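Local coordinates for protein 3-isopropylmalate dehydratase small subunit (Campylobacter jejuni, PDB 3Q3W) that helps catalyse, as the small subunit of isopropylmalate isomerase, the interconversion of 2-isopropylmalate and 3-isopropylmalate by way of 2-isopropylmaleate, at residues 22-33 / 81-91. Numbering follows the deposited sequence.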
ATOM      1  N   ILE A  22       5.449   3.386  -9.568  1.00 37.67           N
ATOM      2  CA  ILE A  22       4.040   3.798  -9.443  1.00 35.83           C
ATOM      3  C   ILE A  22       4.083   5.224  -8.866  1.00 35.29           C
ATOM      4  O   ILE A  22       4.656   5.468  -7.808  1.00 36.56           O
ATOM      5  CB  ILE A  22       3.181   2.820  -8.617  1.00 34.59           C
ATOM      6  CG1 ILE A  22       2.848   1.589  -9.460  1.00 35.33           C
ATOM      7  CG2 ILE A  22       1.839   3.460  -8.147  1.00 33.66           C
ATOM      8  CD1 ILE A  22       2.685   0.299  -8.664  1.00 35.72           C
ATOM      9  N   ASP A  23       3.561   6.166  -9.628  1.00 33.86           N
ATOM     10  CA  ASP A  23       3.637   7.550  -9.260  1.00 33.78           C
ATOM     11  C   ASP A  23       2.329   8.107  -8.655  1.00 31.43           C
ATOM     12  O   ASP A  23       1.276   7.471  -8.685  1.00 29.48           O
ATOM     13  CB  ASP A  23       4.152   8.367 -10.455  1.00 35.51           C
ATOM     14  CG  ASP A  23       3.181   8.423 -11.596  1.00 36.91           C
ATOM     15  OD1 ASP A  23       1.971   8.513 -11.332  1.00 38.73           O
ATOM     16  OD2 ASP A  23       3.621   8.425 -12.778  1.00 42.74           O
ATOM     17  N   THR A  24       2.431   9.316  -8.119  1.00 31.52           N
ATOM     18  CA  THR A  24       1.403   9.905  -7.312  1.00 30.51           C
ATOM     19  C   THR A  24       0.163  10.108  -8.170  1.00 30.18           C
ATOM     20  O   THR A  24      -0.944   9.971  -7.670  1.00 29.36           O
ATOM     21  CB  THR A  24       1.914  11.214  -6.584  1.00 31.12           C
ATOM     22  OG1 THR A  24       2.589  12.065  -7.522  1.00 31.25           O
ATOM     23  CG2 THR A  24       2.885  10.878  -5.465  1.00 30.27           C
ATOM     24  N   ASP A  25       0.333  10.364  -9.462  1.00 30.80           N
ATOM     25  CA  ASP A  25      -0.815  10.445 -10.377  1.00 31.93           C
ATOM     26  C   ASP A  25      -1.513   9.126 -10.675  1.00 31.01           C
ATOM     27  O   ASP A  25      -2.714   9.102 -10.966  1.00 31.27           O
ATOM     28  CB  ASP A  25      -0.433  11.027 -11.730  1.00 33.91           C
ATOM     29  CG  ASP A  25      -0.069  12.467 -11.657  1.00 38.04           C
ATOM     30  OD1 ASP A  25      -0.966  13.299 -11.349  1.00 39.75           O
ATOM     31  OD2 ASP A  25       1.116  12.760 -11.934  1.00 44.44           O
ATOM     32  N   GLN A  26      -0.764   8.039 -10.668  1.00 30.82           N
ATOM     33  CA  GLN A  26      -1.367   6.726 -10.769  1.00 30.20           C
ATOM     34  C   GLN A  26      -2.116   6.418  -9.499  1.00 27.29           C
ATOM     35  O   GLN A  26      -3.175   5.833  -9.553  1.00 27.73           O
ATOM     36  CB  GLN A  26      -0.318   5.669 -11.060  1.00 30.83           C
ATOM     37  CG  GLN A  26       0.402   5.904 -12.371  1.00 35.13           C
ATOM     38  CD  GLN A  26       1.333   4.764 -12.684  1.00 37.94           C
ATOM     39  OE1 GLN A  26       2.526   4.823 -12.455  1.00 40.06           O
ATOM     40  NE2 GLN A  26       0.777   3.709 -13.165  1.00 39.33           N
ATOM     41  N   ILE A  27      -1.551   6.774  -8.362  1.00 26.29           N
ATOM     42  CA  ILE A  27      -2.217   6.539  -7.072  1.00 24.73           C
ATOM     43  C   ILE A  27      -3.545   7.328  -7.000  1.00 23.63           C
ATOM     44  O   ILE A  27      -4.573   6.781  -6.664  1.00 21.83           O
ATOM     45  CB  ILE A  27      -1.296   6.854  -5.856  1.00 25.29           C
ATOM     46  CG1 ILE A  27      -0.082   5.910  -5.848  1.00 25.62           C
ATOM     47  CG2 ILE A  27      -2.046   6.620  -4.508  1.00 21.21           C
ATOM     48  CD1 ILE A  27       1.073   6.347  -4.938  1.00 23.89           C
ATOM     49  N   ILE A  28      -3.510   8.613  -7.354  1.00 23.40           N
ATOM     50  CA  ILE A  28      -4.714   9.427  -7.333  1.00 23.20           C
ATOM     51  C   ILE A  28      -4.493  10.641  -8.202  1.00 24.86           C
ATOM     52  O   ILE A  28      -3.609  11.464  -7.915  1.00 25.53           O
ATOM     53  CB  ILE A  28      -5.149   9.857  -5.864  1.00 22.97           C
ATOM     54  CG1 ILE A  28      -6.414  10.727  -5.908  1.00 22.45           C
ATOM     55  CG2 ILE A  28      -3.970  10.463  -5.069  1.00 21.28           C
ATOM     56  CD1 ILE A  28      -7.225  10.777  -4.589  1.00 22.66           C
ATOM     57  N   PRO A  29      -5.290  10.743  -9.259  1.00 25.26           N
ATOM     58  CA  PRO A  29      -5.122  11.788 -10.227  1.00 26.35           C
ATOM     59  C   PRO A  29      -5.517  13.178  -9.676  1.00 26.59           C
ATOM     60  O   PRO A  29      -6.217  13.279  -8.664  1.00 26.49           O
ATOM     61  CB  PRO A  29      -6.064  11.356 -11.352  1.00 25.55           C
ATOM     62  CG  PRO A  29      -6.264   9.952 -11.172  1.00 26.97           C
ATOM     63  CD  PRO A  29      -6.210   9.699  -9.742  1.00 24.51           C
ATOM     64  N   LYS A  30      -5.066  14.204 -10.375  1.00 27.98           N
ATOM     65  CA  LYS A  30      -5.130  15.589  -9.923  1.00 29.95           C
ATOM     66  C   LYS A  30      -6.549  16.131  -9.805  1.00 29.47           C
ATOM     67  O   LYS A  30      -6.778  17.011  -9.001  1.00 31.13           O
ATOM     68  CB  LYS A  30      -4.349  16.513 -10.854  1.00 32.38           C
ATOM     69  CG  LYS A  30      -2.846  16.278 -10.911  1.00 35.66           C
ATOM     70  CD  LYS A  30      -2.274  17.126 -12.062  1.00 43.13           C
ATOM     71  CE  LYS A  30      -0.738  17.246 -12.055  1.00 46.66           C
ATOM     72  NZ  LYS A  30      -0.197  17.685 -10.745  1.00 46.17           N
ATOM     73  N   GLN A  31      -7.477  15.640 -10.618  1.00 28.42           N
ATOM     74  CA  GLN A  31      -8.888  16.054 -10.538  1.00 29.08           C
ATOM     75  C   GLN A  31      -9.642  15.733  -9.204  1.00 27.31           C
ATOM     76  O   GLN A  31     -10.686  16.314  -8.919  1.00 25.93           O
ATOM     77  CB  GLN A  31      -9.703  15.516 -11.740  1.00 30.31           C
ATOM     78  CG  GLN A  31      -9.872  14.024 -11.856  1.00 30.79           C
ATOM     79  CD  GLN A  31      -8.820  13.348 -12.728  1.00 33.42           C
ATOM     80  OE1 GLN A  31      -7.686  13.783 -12.754  1.00 35.61           O
ATOM     81  NE2 GLN A  31      -9.187  12.263 -13.413  1.00 28.95           N
ATOM     82  N   PHE A  32      -9.062  14.887  -8.373  1.00 25.28           N
ATOM     83  CA  PHE A  32      -9.688  14.491  -7.092  1.00 24.85           C
ATOM     84  C   PHE A  32      -9.031  15.067  -5.849  1.00 24.27           C
ATOM     85  O   PHE A  32      -9.309  14.611  -4.738  1.00 25.35           O
ATOM     86  CB  PHE A  32      -9.624  12.973  -6.974  1.00 22.88           C
ATOM     87  CG  PHE A  32     -10.295  12.260  -8.123  1.00 24.62           C
ATOM     88  CD1 PHE A  32     -11.628  12.438  -8.377  1.00 27.53           C
ATOM     89  CD2 PHE A  32      -9.574  11.460  -8.975  1.00 24.23           C
ATOM     90  CE1 PHE A  32     -12.251  11.775  -9.472  1.00 29.78           C
ATOM     91  CE2 PHE A  32     -10.188  10.815 -10.052  1.00 23.95           C
ATOM     92  CZ  PHE A  32     -11.497  10.978 -10.303  1.00 23.96           C
ATOM     93  N   LEU A  33      -8.093  15.977  -5.999  1.00 24.63           N
ATOM     94  CA  LEU A  33      -7.276  16.409  -4.861  1.00 25.43           C
ATOM     95  C   LEU A  33      -7.925  17.541  -4.079  1.00 27.40           C
ATOM     96  O   LEU A  33      -7.354  18.615  -3.820  1.00 27.34           O
ATOM     97  CB  LEU A  33      -5.867  16.765  -5.313  1.00 25.89           C
ATOM     98  CG  LEU A  33      -5.114  15.754  -6.156  1.00 24.42           C
ATOM     99  CD1 LEU A  33      -3.726  16.352  -6.437  1.00 27.99           C
ATOM    100  CD2 LEU A  33      -5.044  14.392  -5.399  1.00 24.59           C
ATOM    101  N   ASN A  81      10.566   2.150  -6.264  1.00 41.44           N
ATOM    102  CA  ASN A  81      10.244   3.562  -6.336  1.00 40.32           C
ATOM    103  C   ASN A  81       8.742   3.785  -6.304  1.00 37.76           C
ATOM    104  O   ASN A  81       8.193   4.608  -7.039  1.00 38.00           O
ATOM    105  CB  ASN A  81      10.926   4.239  -7.546  1.00 42.57           C
ATOM    106  CG  ASN A  81      10.895   5.759  -7.475  1.00 42.22           C
ATOM    107  OD1 ASN A  81      10.932   6.347  -6.389  1.00 43.60           O
ATOM    108  ND2 ASN A  81      10.794   6.404  -8.629  1.00 42.86           N
ATOM    109  N   PHE A  82       8.086   3.067  -5.413  1.00 35.72           N
ATOM    110  CA  PHE A  82       6.672   3.237  -5.238  1.00 34.32           C
ATOM    111  C   PHE A  82       6.390   4.604  -4.634  1.00 34.30           C
ATOM    112  O   PHE A  82       6.994   4.985  -3.643  1.00 34.87           O
ATOM    113  CB  PHE A  82       6.099   2.182  -4.320  1.00 33.42           C
ATOM    114  CG  PHE A  82       4.586   2.200  -4.246  1.00 31.89           C
ATOM    115  CD1 PHE A  82       3.825   1.366  -5.036  1.00 33.14           C
ATOM    116  CD2 PHE A  82       3.928   3.056  -3.366  1.00 27.49           C
ATOM    117  CE1 PHE A  82       2.440   1.378  -4.951  1.00 30.51           C
ATOM    118  CE2 PHE A  82       2.557   3.072  -3.284  1.00 28.41           C
ATOM    119  CZ  PHE A  82       1.800   2.259  -4.082  1.00 27.78           C
ATOM    120  N   GLY A  83       5.459   5.327  -5.226  1.00 33.66           N
ATOM    121  CA  GLY A  83       5.097   6.638  -4.666  1.00 33.52           C
ATOM    122  C   GLY A  83       5.889   7.776  -5.238  1.00 34.67           C
ATOM    123  O   GLY A  83       5.813   8.877  -4.728  1.00 34.65           O
ATOM    124  N   SER A  84       6.644   7.500  -6.294  1.00 36.23           N
ATOM    125  CA  SER A  84       7.378   8.526  -7.045  1.00 38.86           C
ATOM    126  C   SER A  84       6.561   9.795  -7.298  1.00 38.52           C
ATOM    127  O   SER A  84       5.416   9.739  -7.755  1.00 37.24           O
ATOM    128  CB  SER A  84       7.903   7.965  -8.371  1.00 39.77           C
ATOM    129  OG  SER A  84       8.612   8.954  -9.092  1.00 43.92           O
ATOM    130  N   GLY A  85       7.191  10.938  -7.000  1.00 41.08           N
ATOM    131  CA  GLY A  85       6.649  12.248  -7.319  1.00 41.42           C
ATOM    132  C   GLY A  85       6.834  13.252  -6.204  1.00 41.89           C
ATOM    133  O   GLY A  85       7.426  12.951  -5.167  1.00 43.06           O
ATOM    134  N   SER A  86       6.339  14.463  -6.423  1.00 41.54           N
ATOM    135  CA  SER A  86       6.351  15.472  -5.381  1.00 41.62           C
ATOM    136  C   SER A  86       5.270  15.212  -4.327  1.00 39.59           C
ATOM    137  O   SER A  86       4.375  14.386  -4.532  1.00 39.50           O
ATOM    138  CB  SER A  86       6.213  16.879  -5.981  1.00 42.30           C
ATOM    139  OG  SER A  86       5.172  16.908  -6.910  1.00 41.00           O
ATOM    140  N   SER A  87       5.385  15.913  -3.191  1.00 40.89           N
ATOM    141  CA  SER A  87       4.437  15.754  -2.093  1.00 39.63           C
ATOM    142  C   SER A  87       3.018  15.693  -2.655  1.00 37.56           C
ATOM    143  O   SER A  87       2.645  16.512  -3.484  1.00 39.33           O
ATOM    144  CB  SER A  87       4.569  16.891  -1.088  1.00 40.82           C
ATOM    145  OG  SER A  87       3.921  16.542   0.135  1.00 41.01           O
ATOM    146  N   ARG A  88       2.274  14.669  -2.253  1.00 34.95           N
ATOM    147  CA  ARG A  88       0.850  14.558  -2.529  1.00 32.45           C
ATOM    148  C   ARG A  88       0.283  13.826  -1.340  1.00 30.85           C
ATOM    149  O   ARG A  88       0.287  12.586  -1.282  1.00 28.74           O
ATOM    150  CB  ARG A  88       0.579  13.783  -3.827  1.00 32.69           C
ATOM    151  CG  ARG A  88      -0.852  13.912  -4.262  1.00 31.62           C
ATOM    152  CD  ARG A  88      -1.100  13.473  -5.638  1.00 28.88           C
ATOM    153  NE  ARG A  88      -0.528  14.366  -6.652  1.00 28.32           N
ATOM    154  CZ  ARG A  88      -0.684  14.176  -7.953  1.00 30.42           C
ATOM    155  NH1 ARG A  88      -1.416  13.121  -8.412  1.00 30.10           N
ATOM    156  NH2 ARG A  88      -0.112  15.023  -8.808  1.00 33.15           N
ATOM    157  N   GLU A  89      -0.193  14.580  -0.368  1.00 29.87           N
ATOM    158  CA  GLU A  89      -0.770  13.984   0.835  0.60 28.93           C
ATOM    159  C   GLU A  89      -1.937  13.053   0.515  1.00 27.28           C
ATOM    160  O   GLU A  89      -2.118  12.044   1.169  1.00 25.63           O
ATOM    161  CB  GLU A  89      -1.202  15.053   1.835  0.60 29.98           C
ATOM    162  CG  GLU A  89      -2.382  15.922   1.370  0.60 30.90           C
ATOM    163  CD  GLU A  89      -2.307  17.369   1.893  0.60 32.41           C
ATOM    164  OE1 GLU A  89      -2.699  18.277   1.146  0.60 31.50           O
ATOM    165  OE2 GLU A  89      -1.839  17.582   3.035  0.60 33.51           O
ATOM    166  N   HIS A  90      -2.699  13.381  -0.524  1.00 26.16           N
ATOM    167  CA  HIS A  90      -3.811  12.546  -0.972  1.00 24.78           C
ATOM    168  C   HIS A  90      -3.429  11.104  -1.396  1.00 24.82           C
ATOM    169  O   HIS A  90      -4.299  10.228  -1.364  1.00 22.99           O
ATOM    170  CB  HIS A  90      -4.531  13.195  -2.148  1.00 25.13           C
ATOM    171  CG  HIS A  90      -5.282  14.437  -1.789  1.00 26.15           C
ATOM    172  ND1 HIS A  90      -4.659  15.648  -1.623  1.00 26.02           N
ATOM    173  CD2 HIS A  90      -6.604  14.668  -1.620  1.00 27.12           C
ATOM    174  CE1 HIS A  90      -5.558  16.567  -1.334  1.00 28.09           C
ATOM    175  NE2 HIS A  90      -6.748  16.006  -1.356  1.00 29.13           N
ATOM    176  N   ALA A  91      -2.183  10.870  -1.812  1.00 24.11           N
ATOM    177  CA  ALA A  91      -1.790   9.544  -2.251  1.00 24.05           C
ATOM    178  C   ALA A  91      -1.863   8.581  -1.078  1.00 23.11           C
ATOM    179  O   ALA A  91      -2.618   7.622  -1.124  1.00 22.25           O
ATOM    180  CB  ALA A  91      -0.376   9.555  -2.943  1.00 24.21           C
TER
HETATM  181  O   HOH W   1       2.860  14.350  -6.676  1.00 22.43           O
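Arg88 reaches across to Asp25 and presents both terminal nitrogens to a single carboxylate oxygen: NH1 lies 3.0 Å and NH2 3.2 Å from Asp25 OD1. That oxygen sits in the guanidinium plane, yet the carboxylate is turned steeply, 76° from it, and both N-H groups meet OD1 from above the same face of the acid. A bend at chi3 (-70°) in the otherwise extended arginine brings its head to the end of helix 24-27, where Arg88 NH1 also makes a weak hydrogen bond to Ile28 O (2.8 Å), just past the helix. Thr24 OG1 lies over the centre of one guanidinium face and Leu33 CD1 over the rim of the opposite face, so that the plane is sandwiched between them. The ammonium of Lys30 comes close to NH2, and the Asp25 carboxylate probably offsets this concentration of positive charge. A water placed rather close to both appears to link Thr24 OG1 to Ser86 O.

Farther along, Leu33 lies over His90, its CA 3.8 Å from the ring centroid in a CH-pi contact, while CD2 presses on His90 CB. The imidazole NE2 is held by Leu34 O. At the other end the backbones lock together: Gly83 N donates to Ile22 O (2.7 Å) and Thr24 N to Ser84 O (3.0 Å), beside a capping box of Asp23 and Gln26. Ile22 and Ile27 meet the Phe82 ring obliquely, and Ile27 CG2 packs on Ala91 CB (3.7 Å).

Within this aconitase C-terminal-type domain, the contact thus joins helix 24-27, which follows strand 9-17, to the connection between strand 73-78 and helix 90-98, with Phe112 of helix 110-118 packing against Phe82, Ile27 and Ala91.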